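Local coordinates for putative peptidyl-arginine deiminase family protein (PDB 6B2W), which probably hydrolyses agmatine to N-carbamoylputrescine and ammonia, as an agmatine deiminase of polyamine biosynthesis, at residues Phe47-Ser52 / Lys71-Val76; Ser161-Asn166 / Asp205-Thr210; Asn196-Gly201 / Glu229-Leu234; Asn272-Asn277 / Ser320-Cys325. The protein carries 1 engineered substitution. All coordinates share one frame; numbering follows the deposited sequence.

Contact 1 (Phe47-Ser52 / Lys71-Val76); sequences FVKVVS and KDIKNV
Ile73 reaches across to the helix with both branches that leave its CB, each meeting a different residue. The CG2 methyl, anti to the backbone N, reaches the last residue of 47-52: it lies 3.5 Å from Ser52 OG and rests on Ser52 CB as well. The other branch crosses the Lys49 chain. Its CG1 stands 4.1 Å from Lys49 CG, and the extended chi2 (167°) carries CD1 on to within 3.8 Å of that same Lys49 CG, with Val48 CG1 a little farther off. The two side chains cross at about a right angle, and the lysine meets Ile73 with its aliphatic CG and CE. Val48 CG1 also meets Val76 CG2 at 4.0 Å. Polar contacts are few. Ser52 OG donates back to Lys49 O (2.7 Å) from above the carbonyl plane, which turns the hydroxyl to its own helix, while Asn75 ND2 makes a weak bond to Ser52 O (3.2 Å, 125°). The contact thus joins helix 37-52 to the loop that enters strand 76-80; strand 56-61 lies against both, with Leu59 touching Val48 and Val76, and the backbone of Asn75 bonded to Val57.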
loop_
_atom_site.group_PDB
_atom_site.type_symbol
_atom_site.label_atom_id
_atom_site.label_comp_id
_atom_site.label_asym_id
_atom_site.label_seq_id
_atom_site.Cartn_x
_atom_site.Cartn_y
_atom_site.Cartn_z
ATOM N N PHE A 47 -15.278 -4.861 0.247
ATOM C CA PHE A 47 -13.975 -4.793 -0.420
ATOM C C PHE A 47 -13.650 -6.122 -1.108
ATOM O O PHE A 47 -13.375 -6.159 -2.307
ATOM C CB PHE A 47 -12.899 -4.415 0.618
ATOM C CG PHE A 47 -11.534 -4.104 0.042
ATOM C CD1 PHE A 47 -11.357 -3.725 -1.285
ATOM C CD2 PHE A 47 -10.417 -4.148 0.870
ATOM C CE1 PHE A 47 -10.095 -3.436 -1.775
ATOM C CE2 PHE A 47 -9.157 -3.852 0.385
ATOM C CZ PHE A 47 -8.995 -3.495 -0.940
ATOM N N VAL A 48 -13.724 -7.211 -0.349
ATOM C CA VAL A 48 -13.416 -8.539 -0.871
ATOM C C VAL A 48 -14.355 -8.957 -2.013
ATOM O O VAL A 48 -13.901 -9.519 -3.011
ATOM C CB VAL A 48 -13.436 -9.599 0.250
ATOM C CG1 VAL A 48 -13.326 -11.008 -0.320
ATOM C CG2 VAL A 48 -12.298 -9.357 1.226
ATOM N N LYS A 49 -15.652 -8.690 -1.870
ATOM C CA LYS A 49 -16.620 -9.033 -2.917
ATOM C C LYS A 49 -16.340 -8.295 -4.227
ATOM O O LYS A 49 -16.477 -8.866 -5.307
ATOM C CB LYS A 49 -18.057 -8.754 -2.456
ATOM C CG LYS A 49 -18.611 -9.813 -1.515
ATOM C CD LYS A 49 -20.055 -9.531 -1.129
ATOM C CE LYS A 49 -20.500 -10.423 0.023
ATOM N NZ LYS A 49 -21.984 -10.467 0.186
ATOM N N VAL A 50 -15.943 -7.031 -4.124
ATOM C CA VAL A 50 -15.629 -6.228 -5.304
ATOM C C VAL A 50 -14.385 -6.766 -6.011
ATOM O O VAL A 50 -14.414 -6.995 -7.220
ATOM C CB VAL A 50 -15.437 -4.740 -4.944
ATOM C CG1 VAL A 50 -14.851 -3.964 -6.116
ATOM C CG2 VAL A 50 -16.764 -4.125 -4.519
ATOM N N VAL A 51 -13.308 -6.979 -5.259
ATOM C CA VAL A 51 -12.056 -7.489 -5.832
ATOM C C VAL A 51 -12.232 -8.879 -6.449
ATOM O O VAL A 51 -11.736 -9.137 -7.544
ATOM C CB VAL A 51 -10.920 -7.540 -4.782
ATOM C CG1 VAL A 51 -9.690 -8.250 -5.340
ATOM C CG2 VAL A 51 -10.545 -6.137 -4.326
ATOM N N SER A 52 -12.947 -9.757 -5.750
ATOM C CA SER A 52 -13.150 -11.149 -6.186
ATOM C C SER A 52 -13.751 -11.306 -7.587
ATOM O O SER A 52 -13.554 -12.331 -8.234
ATOM C CB SER A 52 -14.036 -11.889 -5.181
ATOM O OG SER A 52 -15.328 -11.309 -5.110
ATOM N N LYS A 71 -17.581 -16.963 3.473
ATOM C CA LYS A 71 -17.591 -18.342 2.972
ATOM C C LYS A 71 -18.153 -18.515 1.557
ATOM O O LYS A 71 -17.662 -19.360 0.803
ATOM C CB LYS A 71 -18.321 -19.282 3.944
ATOM C CG LYS A 71 -19.790 -18.961 4.197
ATOM C CD LYS A 71 -20.576 -20.212 4.571
ATOM C CE LYS A 71 -21.003 -20.992 3.335
ATOM N NZ LYS A 71 -21.400 -22.397 3.632
ATOM N N ASP A 72 -19.166 -17.728 1.194
ATOM C CA ASP A 72 -19.848 -17.896 -0.096
ATOM C C ASP A 72 -19.482 -16.803 -1.106
ATOM O O ASP A 72 -20.355 -16.238 -1.773
ATOM C CB ASP A 72 -21.375 -17.957 0.105
ATOM C CG ASP A 72 -21.875 -19.356 0.455
ATOM O OD1 ASP A 72 -21.150 -20.350 0.212
ATOM O OD2 ASP A 72 -23.012 -19.461 0.968
ATOM N N ILE A 73 -18.188 -16.524 -1.227
ATOM C CA ILE A 73 -17.692 -15.548 -2.192
ATOM C C ILE A 73 -16.762 -16.253 -3.174
ATOM O O ILE A 73 -15.778 -16.873 -2.770
ATOM C CB ILE A 73 -16.951 -14.388 -1.494
ATOM C CG1 ILE A 73 -17.891 -13.677 -0.515
ATOM C CG2 ILE A 73 -16.423 -13.392 -2.518
ATOM C CD1 ILE A 73 -17.194 -12.734 0.440
ATOM N N LYS A 74 -17.097 -16.164 -4.460
ATOM C CA LYS A 74 -16.274 -16.727 -5.537
ATOM C C LYS A 74 -14.833 -16.217 -5.472
ATOM O O LYS A 74 -14.595 -15.092 -5.037
ATOM C CB LYS A 74 -16.876 -16.379 -6.906
ATOM C CG LYS A 74 -17.025 -14.879 -7.177
ATOM C CD LYS A 74 -17.320 -14.567 -8.640
ATOM C CE LYS A 74 -16.079 -14.678 -9.519
ATOM N NZ LYS A 74 -16.278 -14.050 -10.856
ATOM N N ASN A 75 -13.885 -17.051 -5.904
ATOM C CA ASN A 75 -12.466 -16.674 -5.994
ATOM C C ASN A 75 -11.848 -16.201 -4.681
ATOM O O ASN A 75 -11.044 -15.268 -4.673
ATOM C CB ASN A 75 -12.259 -15.579 -7.051
ATOM C CG ASN A 75 -12.686 -16.009 -8.434
ATOM O OD1 ASN A 75 -13.105 -17.148 -8.648
ATOM N ND2 ASN A 75 -12.571 -15.094 -9.390
ATOM N N VAL A 76 -12.226 -16.833 -3.576
ATOM C CA VAL A 76 -11.650 -16.500 -2.281
ATOM C C VAL A 76 -11.032 -17.749 -1.676
ATOM O O VAL A 76 -11.663 -18.804 -1.635
ATOM C CB VAL A 76 -12.698 -15.905 -1.317
ATOM C CG1 VAL A 76 -12.069 -15.571 0.030
ATOM C CG2 VAL A 76 -13.320 -14.655 -1.921
#

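Contact 2 (Ser161-Asn166 / Asp205-Thr210). With AG2 (agmatine), chain C.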
loop_
_atom_site.group_PDB
_atom_site.type_symbol
_atom_site.label_atom_id
_atom_site.label_comp_id
_atom_site.label_asym_id
_atom_site.label_seq_id
_atom_site.Cartn_x
_atom_site.Cartn_y
_atom_site.Cartn_z
ATOM N N SER A 161 10.837 11.322 2.459
ATOM C CA SER A 161 12.041 11.437 3.287
ATOM C C SER A 161 11.748 11.274 4.776
ATOM O O SER A 161 12.514 10.627 5.492
ATOM C CB SER A 161 12.733 12.779 3.049
ATOM O OG SER A 161 13.196 12.876 1.712
ATOM N N HIS A 162 10.641 11.853 5.236
ATOM C CA HIS A 162 10.292 11.821 6.659
ATOM C C HIS A 162 10.147 10.396 7.199
ATOM O O HIS A 162 10.477 10.139 8.359
ATOM C CB HIS A 162 9.006 12.614 6.923
ATOM C CG HIS A 162 8.757 12.888 8.375
ATOM N ND1 HIS A 162 8.053 12.025 9.188
ATOM C CD2 HIS A 162 9.122 13.930 9.160
ATOM C CE1 HIS A 162 7.992 12.524 10.410
ATOM N NE2 HIS A 162 8.633 13.678 10.420
ATOM N N CYS A 163 9.663 9.480 6.357
ATOM C CA CYS A 163 9.461 8.080 6.747
ATOM C C CYS A 163 10.761 7.271 6.769
ATOM O O CYS A 163 11.144 6.731 7.807
ATOM C CB CYS A 163 8.464 7.401 5.800
ATOM S SG CYS A 163 8.044 5.710 6.275
ATOM N N LEU A 164 11.426 7.183 5.621
ATOM C CA LEU A 164 12.604 6.324 5.480
ATOM C C LEU A 164 13.838 6.834 6.227
ATOM O O LEU A 164 14.670 6.033 6.649
ATOM C CB LEU A 164 12.951 6.121 4.001
ATOM C CG LEU A 164 11.925 5.394 3.124
ATOM C CD1 LEU A 164 12.541 5.073 1.772
ATOM C CD2 LEU A 164 11.412 4.118 3.775
ATOM N N LEU A 165 13.958 8.151 6.390
ATOM C CA LEU A 165 15.080 8.733 7.135
ATOM C C LEU A 165 14.748 8.986 8.610
ATOM O O LEU A 165 15.484 9.697 9.299
ATOM C CB LEU A 165 15.546 10.034 6.475
ATOM C CG LEU A 165 15.811 9.989 4.967
ATOM C CD1 LEU A 165 16.517 11.263 4.530
ATOM C CD2 LEU A 165 16.630 8.768 4.560
ATOM N N ASN A 166 13.660 8.391 9.095
ATOM C CA ASN A 166 13.258 8.543 10.489
ATOM C C ASN A 166 14.154 7.703 11.396
ATOM O O ASN A 166 14.537 6.586 11.044
ATOM C CB ASN A 166 11.791 8.138 10.665
ATOM C CG ASN A 166 11.144 8.787 11.875
ATOM O OD1 ASN A 166 11.524 8.516 13.013
ATOM N ND2 ASN A 166 10.156 9.645 11.635
ATOM N N ASP A 205 4.428 7.916 9.923
ATOM C CA ASP A 205 5.508 8.853 9.598
ATOM C C ASP A 205 5.554 9.230 8.112
ATOM O O ASP A 205 6.630 9.328 7.530
ATOM C CB ASP A 205 6.870 8.320 10.075
ATOM C CG ASP A 205 6.860 7.931 11.544
ATOM O OD1 ASP A 205 6.659 8.830 12.391
ATOM O OD2 ASP A 205 7.045 6.730 11.853
ATOM N N HIS A 206 4.376 9.440 7.519
ATOM C CA HIS A 206 4.221 10.089 6.200
ATOM C C HIS A 206 4.413 9.148 5.003
ATOM O O HIS A 206 5.074 9.506 4.025
ATOM C CB HIS A 206 5.170 11.290 6.048
ATOM C CG HIS A 206 5.000 12.354 7.088
ATOM N ND1 HIS A 206 4.246 12.189 8.232
ATOM C CD2 HIS A 206 5.519 13.603 7.159
ATOM C CE1 HIS A 206 4.296 13.294 8.953
ATOM N NE2 HIS A 206 5.064 14.167 8.324
ATOM N N HIS A 207 3.812 7.964 5.071
ATOM C CA HIS A 207 3.886 6.981 3.982
ATOM C C HIS A 207 3.491 7.570 2.644
ATOM O O HIS A 207 2.486 8.271 2.541
ATOM C CB HIS A 207 2.949 5.810 4.246
ATOM C CG HIS A 207 3.604 4.640 4.899
ATOM N ND1 HIS A 207 3.020 3.394 4.922
ATOM C CD2 HIS A 207 4.791 4.513 5.537
ATOM C CE1 HIS A 207 3.811 2.552 5.559
ATOM N NE2 HIS A 207 4.896 3.204 5.940
ATOM N N ILE A 208 4.264 7.242 1.613
ATOM C CA ILE A 208 4.012 7.755 0.275
ATOM C C ILE A 208 2.648 7.310 -0.267
ATOM O O ILE A 208 2.067 8.004 -1.099
ATOM C CB ILE A 208 5.136 7.341 -0.706
ATOM C CG1 ILE A 208 5.145 8.230 -1.955
ATOM C CG2 ILE A 208 5.001 5.876 -1.102
ATOM C CD1 ILE A 208 5.585 9.655 -1.703
ATOM N N ASP A 209 2.126 6.174 0.206
ATOM C CA ASP A 209 0.831 5.685 -0.285
ATOM C C ASP A 209 -0.384 6.441 0.281
ATOM O O ASP A 209 -1.525 6.093 -0.028
ATOM C CB ASP A 209 0.700 4.162 -0.099
ATOM C CG ASP A 209 0.301 3.746 1.316
ATOM O OD1 ASP A 209 0.388 4.552 2.270
ATOM O OD2 ASP A 209 -0.109 2.578 1.463
ATOM N N THR A 210 -0.140 7.458 1.106
ATOM C CA THR A 210 -1.183 8.399 1.515
ATOM C C THR A 210 -1.062 9.746 0.794
ATOM O O THR A 210 -1.922 10.611 0.960
ATOM C CB THR A 210 -1.137 8.669 3.036
ATOM O OG1 THR A 210 0.102 9.302 3.384
ATOM C CG2 THR A 210 -1.292 7.372 3.825
HETATM N N AG2 C . -2.391 0.836 13.866
HETATM C CA AG2 C . -1.858 1.995 13.142
HETATM C CB AG2 C . -1.301 1.584 11.777
HETATM C CG AG2 C . -1.791 2.534 10.678
HETATM C CD AG2 C . -1.625 1.875 9.311
HETATM N NE AG2 C . -0.651 2.610 8.490
HETATM C CZ AG2 C . -0.336 2.276 7.233
HETATM N NH1 AG2 C . 0.552 2.990 6.551
HETATM N NH2 AG2 C . -0.886 1.213 6.646
#
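His162 and His206 lay their imidazoles face to face in an offset stack, centroids 4.0 Å apart and planes 16° from parallel. His206 NE2 sits over the middle of the His162 ring, and His162 ND1 over that of His206. CG of His162 is anti to its backbone N (chi1 -167°), which swings the ring off the helix towards the loop. Hydrogen bonding adds little across the contact: the same His162 ND1 points in the plane of its ring at Asp205 O, nearly straight (163°) but long at 3.5 Å, hence weak. Asn166 ND2, weakly bonded within its own segment to His162 O, stays 3.7 Å from Asp205 OD1, with amide and carboxylate turned against each other. Charge on Asp205 is met elsewhere, since its OD2 forms salt bridges with Arg169 and Lys115. A sulfur-aromatic contact completes the set: Cys163 SG lies at the edge of the His207 ring, 3.5 Å from CD2. That ring is fixed on one side by NE2, hydrogen-bonded to Glu145, and on the other its ND1 comes within 3.0 Å of agmatine NH1. Thr210 binds His207 O through both OG1 and N. A histidine backed by a glutamate and close to the substrate guanidinium is consistent with the active site of the guanidine-modifying enzyme superfamily, and helix 161-164 meets its edge through Cys163.

Contact 3 (Asn196-Gly201 / Glu229-Leu234); sequences NGFIKG and EDEHYL
His232 offers NE2 to the backbone N-H of Lys200, which lies in the plane of the ring, 3.1 Å away, in a weak bond bent to 129°. The other nitrogen, ND1, donates weakly to Asp230 OD1. That oxygen also takes a straighter bond from the backbone, His232 N to OD1, at 170° and 3.1 Å, arriving on the anti side and 35° out of the carboxylate plane. Asp230 OD2 is held separately by a salt bridge to Arg265, so both carboxylate oxygens have partners. Phe198 O sits near the plane of the imidazole, 3.4 Å from CD2, and the phenyl ring of Phe198 slants against the His232 ring. Lys200 and Glu231 cross at about a right angle: Glu231 OE2 touches Lys200 CG at 3.3 Å, while the NZ of the lysine stays beyond salt-bridge range of OE1. The Asp230 bond to His232 N is a capping bond on a type I turn, Asp230 to Tyr233, that leads into helix 233-244.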
loop_
_atom_site.group_PDB
_atom_site.type_symbol
_atom_site.label_atom_id
_atom_site.label_comp_id
_atom_site.label_asym_id
_atom_site.label_seq_id
_atom_site.Cartn_x
_atom_site.Cartn_y
_atom_site.Cartn_z
ATOM N N ASN A 196 8.168 17.276 1.589
ATOM C CA ASN A 196 6.950 17.836 2.173
ATOM C C ASN A 196 5.726 16.946 2.003
ATOM O O ASN A 196 5.657 16.129 1.082
ATOM C CB ASN A 196 6.655 19.196 1.542
ATOM C CG ASN A 196 7.624 20.268 1.988
ATOM O OD1 ASN A 196 8.419 20.768 1.199
ATOM N ND2 ASN A 196 7.564 20.624 3.262
ATOM N N GLY A 197 4.760 17.123 2.900
ATOM C CA GLY A 197 3.450 16.503 2.768
ATOM C C GLY A 197 3.158 15.463 3.829
ATOM O O GLY A 197 4.035 14.687 4.211
ATOM N N PHE A 198 1.913 15.458 4.302
ATOM C CA PHE A 198 1.423 14.440 5.231
ATOM C C PHE A 198 -0.101 14.394 5.218
ATOM O O PHE A 198 -0.747 15.245 4.609
ATOM C CB PHE A 198 1.921 14.717 6.652
ATOM C CG PHE A 198 1.480 16.044 7.206
ATOM C CD1 PHE A 198 2.256 17.180 7.022
ATOM C CD2 PHE A 198 0.293 16.154 7.919
ATOM C CE1 PHE A 198 1.854 18.403 7.534
ATOM C CE2 PHE A 198 -0.115 17.374 8.431
ATOM C CZ PHE A 198 0.667 18.500 8.240
ATOM N N ILE A 199 -0.659 13.385 5.881
ATOM C CA ILE A 199 -2.096 13.309 6.141
ATOM C C ILE A 199 -2.285 13.135 7.651
ATOM O O ILE A 199 -1.626 12.307 8.275
ATOM C CB ILE A 199 -2.764 12.146 5.373
ATOM C CG1 ILE A 199 -2.519 12.263 3.861
ATOM C CG2 ILE A 199 -4.259 12.098 5.659
ATOM C CD1 ILE A 199 -3.236 13.411 3.178
ATOM N N LYS A 200 -3.223 13.887 8.221
ATOM C CA LYS A 200 -3.316 14.076 9.667
ATOM C C LYS A 200 -4.169 12.958 10.231
ATOM O O LYS A 200 -5.345 12.840 9.896
ATOM C CB LYS A 200 -3.937 15.436 9.996
ATOM C CG LYS A 200 -4.138 15.703 11.481
ATOM C CD LYS A 200 -2.820 15.967 12.195
ATOM C CE LYS A 200 -3.052 16.312 13.660
ATOM N NZ LYS A 200 -1.783 16.621 14.375
ATOM N N GLY A 201 -3.568 12.156 11.104
ATOM C CA GLY A 201 -4.143 10.882 11.526
ATOM C C GLY A 201 -3.216 9.744 11.141
ATOM O O GLY A 201 -3.260 8.670 11.734
ATOM N N GLU A 229 -7.300 27.273 5.072
ATOM C CA GLU A 229 -7.207 27.342 6.530
ATOM C C GLU A 229 -6.927 25.974 7.150
ATOM O O GLU A 229 -6.682 25.869 8.350
ATOM C CB GLU A 229 -8.501 27.921 7.099
ATOM C CG GLU A 229 -8.736 29.367 6.686
ATOM C CD GLU A 229 -10.203 29.709 6.522
ATOM O OE1 GLU A 229 -11.029 29.197 7.309
ATOM O OE2 GLU A 229 -10.524 30.496 5.603
ATOM N N ASP A 230 -6.970 24.933 6.324
ATOM C CA ASP A 230 -6.640 23.583 6.750
ATOM C C ASP A 230 -5.123 23.464 6.900
ATOM O O ASP A 230 -4.368 24.050 6.126
ATOM C CB ASP A 230 -7.155 22.589 5.707
ATOM C CG ASP A 230 -7.228 21.167 6.227
ATOM O OD1 ASP A 230 -6.262 20.709 6.870
ATOM O OD2 ASP A 230 -8.253 20.494 5.975
ATOM N N GLU A 231 -4.682 22.702 7.897
ATOM C CA GLU A 231 -3.248 22.494 8.125
ATOM C C GLU A 231 -2.549 21.786 6.964
ATOM O O GLU A 231 -1.331 21.863 6.837
ATOM C CB GLU A 231 -2.989 21.739 9.439
ATOM C CG GLU A 231 -3.551 20.328 9.528
ATOM C CD GLU A 231 -3.245 19.666 10.865
ATOM O OE1 GLU A 231 -2.093 19.774 11.345
ATOM O OE2 GLU A 231 -4.154 19.027 11.437
ATOM N N HIS A 232 -3.324 21.106 6.124
ATOM C CA HIS A 232 -2.788 20.409 4.957
ATOM C C HIS A 232 -2.422 21.313 3.781
ATOM O O HIS A 232 -1.724 20.864 2.872
ATOM C CB HIS A 232 -3.790 19.357 4.469
ATOM C CG HIS A 232 -4.024 18.261 5.453
ATOM N ND1 HIS A 232 -5.211 18.106 6.134
ATOM C CD2 HIS A 232 -3.205 17.279 5.894
ATOM C CE1 HIS A 232 -5.118 17.063 6.939
ATOM N NE2 HIS A 232 -3.911 16.546 6.812
ATOM N N TYR A 233 -2.876 22.568 3.787
ATOM C CA TYR A 233 -2.738 23.423 2.602
ATOM C C TYR A 233 -1.304 23.549 2.092
ATOM O O TYR A 233 -0.979 22.992 1.042
ATOM C CB TYR A 233 -3.343 24.817 2.814
ATOM C CG TYR A 233 -3.407 25.602 1.521
ATOM C CD1 TYR A 233 -4.358 25.296 0.557
ATOM C CD2 TYR A 233 -2.502 26.624 1.246
ATOM C CE1 TYR A 233 -4.424 25.992 -0.636
ATOM C CE2 TYR A 233 -2.561 27.330 0.054
ATOM C CZ TYR A 233 -3.524 27.004 -0.885
ATOM O OH TYR A 233 -3.601 27.688 -2.077
ATOM N N LEU A 234 -0.448 24.270 2.816
ATOM C CA LEU A 234 0.897 24.554 2.299
ATOM C C LEU A 234 1.870 23.357 2.343
ATOM O O LEU A 234 2.802 23.307 1.537
ATOM C CB LEU A 234 1.500 25.829 2.925
ATOM C CG LEU A 234 1.970 25.910 4.381
ATOM C CD1 LEU A 234 3.294 25.189 4.601
ATOM C CD2 LEU A 234 2.123 27.372 4.780
#

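Contact 4 (Asn272-Asn277 / Ser320-Cys325); sequences NFVFIN and SLHSSC. Engineered in segment 320-325: Ser323 (natural residue Cys). With AG2 (agmatine), chain C.
Asn272 is wedged against the backbone of residues 320-323, and here the contact is tight. Its carbonyl O accepts from His322 N (3.0 Å) with the donor 49° above the carbonyl plane. Its side-chain OD1 takes a nearly straight bond from Ser323 N, 3.0 Å and 170°. ND2 of the same amide is bonded to Asp209 O, which leaves the amide little freedom to turn. The His322 ring stands almost perpendicular to the amide, and its CD2 approaches Phe273 O. Both imidazole nitrogens are satisfied, NE2 by Glu15 and ND1 by Asp209. Beyond this the packing is looser: Val274 meets Cys325 in apolar contact, CG2 to SG at 3.8 Å. All the touching residues are buried; agmatine lies beside the tight end, its NH2 3.2 Å from Ser323 OG. Ser323 is engineered, a cysteine in the natural protein. The bond from its backbone N to Asn272 helps hold residue 323 beside the guanidinium, probably where the nucleophilic cysteine of this superfamily stands.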
loop_
_atom_site.group_PDB
_atom_site.type_symbol
_atom_site.label_atom_id
_atom_site.label_comp_id
_atom_site.label_asym_id
_atom_site.label_seq_id
_atom_site.Cartn_x
_atom_site.Cartn_y
_atom_site.Cartn_z
ATOM N N ASN A 272 -4.749 6.321 -1.347
ATOM C CA ASN A 272 -4.636 4.952 -0.841
ATOM C C ASN A 272 -5.545 3.972 -1.600
ATOM O O ASN A 272 -6.243 3.164 -0.988
ATOM C CB ASN A 272 -4.938 4.937 0.664
ATOM C CG ASN A 272 -4.179 3.855 1.409
ATOM O OD1 ASN A 272 -4.743 2.838 1.802
ATOM N ND2 ASN A 272 -2.891 4.072 1.607
ATOM N N PHE A 273 -5.513 4.046 -2.933
ATOM C CA PHE A 273 -6.246 3.119 -3.810
ATOM C C PHE A 273 -5.391 1.903 -4.176
ATOM O O PHE A 273 -4.203 1.858 -3.858
ATOM C CB PHE A 273 -6.719 3.828 -5.091
ATOM C CG PHE A 273 -5.646 4.626 -5.798
ATOM C CD1 PHE A 273 -4.491 4.014 -6.284
ATOM C CD2 PHE A 273 -5.806 5.994 -6.001
ATOM C CE1 PHE A 273 -3.517 4.752 -6.938
ATOM C CE2 PHE A 273 -4.835 6.735 -6.655
ATOM C CZ PHE A 273 -3.688 6.115 -7.122
ATOM N N VAL A 274 -5.984 0.927 -4.859
ATOM C CA VAL A 274 -5.244 -0.271 -5.260
ATOM C C VAL A 274 -5.650 -0.809 -6.635
ATOM O O VAL A 274 -6.835 -1.008 -6.922
ATOM C CB VAL A 274 -5.369 -1.399 -4.210
ATOM C CG1 VAL A 274 -6.823 -1.677 -3.867
ATOM C CG2 VAL A 274 -4.669 -2.667 -4.693
ATOM N N PHE A 275 -4.643 -1.050 -7.471
ATOM C CA PHE A 275 -4.853 -1.668 -8.769
ATOM C C PHE A 275 -5.044 -3.163 -8.589
ATOM O O PHE A 275 -4.315 -3.805 -7.836
ATOM C CB PHE A 275 -3.659 -1.445 -9.698
ATOM C CG PHE A 275 -3.566 -0.059 -10.266
ATOM C CD1 PHE A 275 -2.871 0.936 -9.597
ATOM C CD2 PHE A 275 -4.141 0.240 -11.492
ATOM C CE1 PHE A 275 -2.768 2.208 -10.130
ATOM C CE2 PHE A 275 -4.043 1.509 -12.030
ATOM C CZ PHE A 275 -3.354 2.495 -11.349
ATOM N N ILE A 276 -6.044 -3.694 -9.278
ATOM C CA ILE A 276 -6.193 -5.122 -9.482
ATOM C C ILE A 276 -6.407 -5.304 -10.985
ATOM O O ILE A 276 -6.412 -4.321 -11.729
ATOM C CB ILE A 276 -7.358 -5.701 -8.656
ATOM C CG1 ILE A 276 -8.690 -5.041 -9.018
ATOM C CG2 ILE A 276 -7.086 -5.517 -7.173
ATOM C CD1 ILE A 276 -9.887 -5.711 -8.378
ATOM N N ASN A 277 -6.575 -6.541 -11.439
ATOM C CA ASN A 277 -6.753 -6.797 -12.868
ATOM C C ASN A 277 -8.008 -6.124 -13.409
ATOM O O ASN A 277 -9.106 -6.370 -12.921
ATOM C CB ASN A 277 -6.807 -8.298 -13.149
ATOM C CG ASN A 277 -5.499 -8.992 -12.841
ATOM O OD1 ASN A 277 -4.434 -8.372 -12.850
ATOM N ND2 ASN A 277 -5.569 -10.285 -12.553
ATOM N N SER A 320 -6.021 2.923 5.067
ATOM C CA SER A 320 -7.145 2.787 4.147
ATOM C C SER A 320 -6.979 1.532 3.281
ATOM O O SER A 320 -6.313 0.581 3.696
ATOM C CB SER A 320 -7.292 4.058 3.311
ATOM O OG SER A 320 -8.538 4.095 2.642
ATOM N N LEU A 321 -7.576 1.519 2.090
ATOM C CA LEU A 321 -7.684 0.289 1.295
ATOM C C LEU A 321 -6.339 -0.286 0.880
ATOM O O LEU A 321 -6.094 -1.478 1.067
ATOM C CB LEU A 321 -8.546 0.516 0.048
ATOM C CG LEU A 321 -10.017 0.891 0.271
ATOM C CD1 LEU A 321 -10.719 1.037 -1.070
ATOM C CD2 LEU A 321 -10.739 -0.133 1.132
ATOM N N HIS A 322 -5.475 0.557 0.322
ATOM C CA HIS A 322 -4.150 0.117 -0.132
ATOM C C HIS A 322 -3.335 -0.456 1.024
ATOM O O HIS A 322 -2.715 -1.507 0.896
ATOM C CB HIS A 322 -3.395 1.276 -0.775
ATOM C CG HIS A 322 -2.139 0.869 -1.472
ATOM N ND1 HIS A 322 -0.889 1.193 -0.992
ATOM C CD2 HIS A 322 -1.935 0.169 -2.612
ATOM C CE1 HIS A 322 0.031 0.713 -1.809
ATOM N NE2 HIS A 322 -0.577 0.087 -2.799
ATOM N N SER A 323 -3.350 0.249 2.150
ATOM C CA SER A 323 -2.757 -0.221 3.400
ATOM C C SER A 323 -3.211 -1.626 3.829
ATOM O O SER A 323 -2.452 -2.372 4.443
ATOM C CB SER A 323 -3.126 0.755 4.514
ATOM O OG SER A 323 -2.696 2.076 4.210
ATOM N N SER A 324 -4.459 -1.971 3.523
ATOM C CA SER A 324 -5.054 -3.226 3.972
ATOM C C SER A 324 -4.923 -4.377 2.977
ATOM O O SER A 324 -5.626 -5.374 3.105
ATOM C CB SER A 324 -6.534 -3.004 4.285
ATOM O OG SER A 324 -6.694 -1.942 5.205
ATOM N N CYS A 325 -4.034 -4.262 1.994
ATOM C CA CYS A 325 -3.847 -5.348 1.037
ATOM C C CYS A 325 -2.441 -5.388 0.440
ATOM O O CYS A 325 -1.668 -4.439 0.572
ATOM C CB CYS A 325 -4.894 -5.257 -0.076
ATOM S SG CYS A 325 -4.814 -3.752 -1.072
HETATM N N AG2 C . -2.391 0.836 13.866
HETATM C CA AG2 C . -1.858 1.995 13.142
HETATM C CB AG2 C . -1.301 1.584 11.777
HETATM C CG AG2 C . -1.791 2.534 10.678
HETATM C CD AG2 C . -1.625 1.875 9.311
HETATM N NE AG2 C . -0.651 2.610 8.490
HETATM C CZ AG2 C . -0.336 2.276 7.233
HETATM N NH1 AG2 C . 0.552 2.990 6.551
HETATM N NH2 AG2 C . -0.886 1.213 6.646
#

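How the contacts relate
Contact 4 is the innermost, its centre about 6 Å from the centre of the chain, and every residue touching in it is buried; contact 2 lies farther out, and contacts 1 and 3 are peripheral. Chemistry follows place. Contact 1 is largely aliphatic, contacts 2 and 3 turn on histidines, the stack of contact 2 partly exposed and His232 of contact 3 buried, and contact 4 on buried amide bonding. Agmatine touches contacts 2 and 4, which also meet through Asp209. Contacts 2 and 3 draw on one loop between strands 190-194 and 212-216, with His206 packed on Gly197 and Phe198. Phe47, at the start of the helical segment of contact 1, reaches contact 4 at Val274 and Cys325.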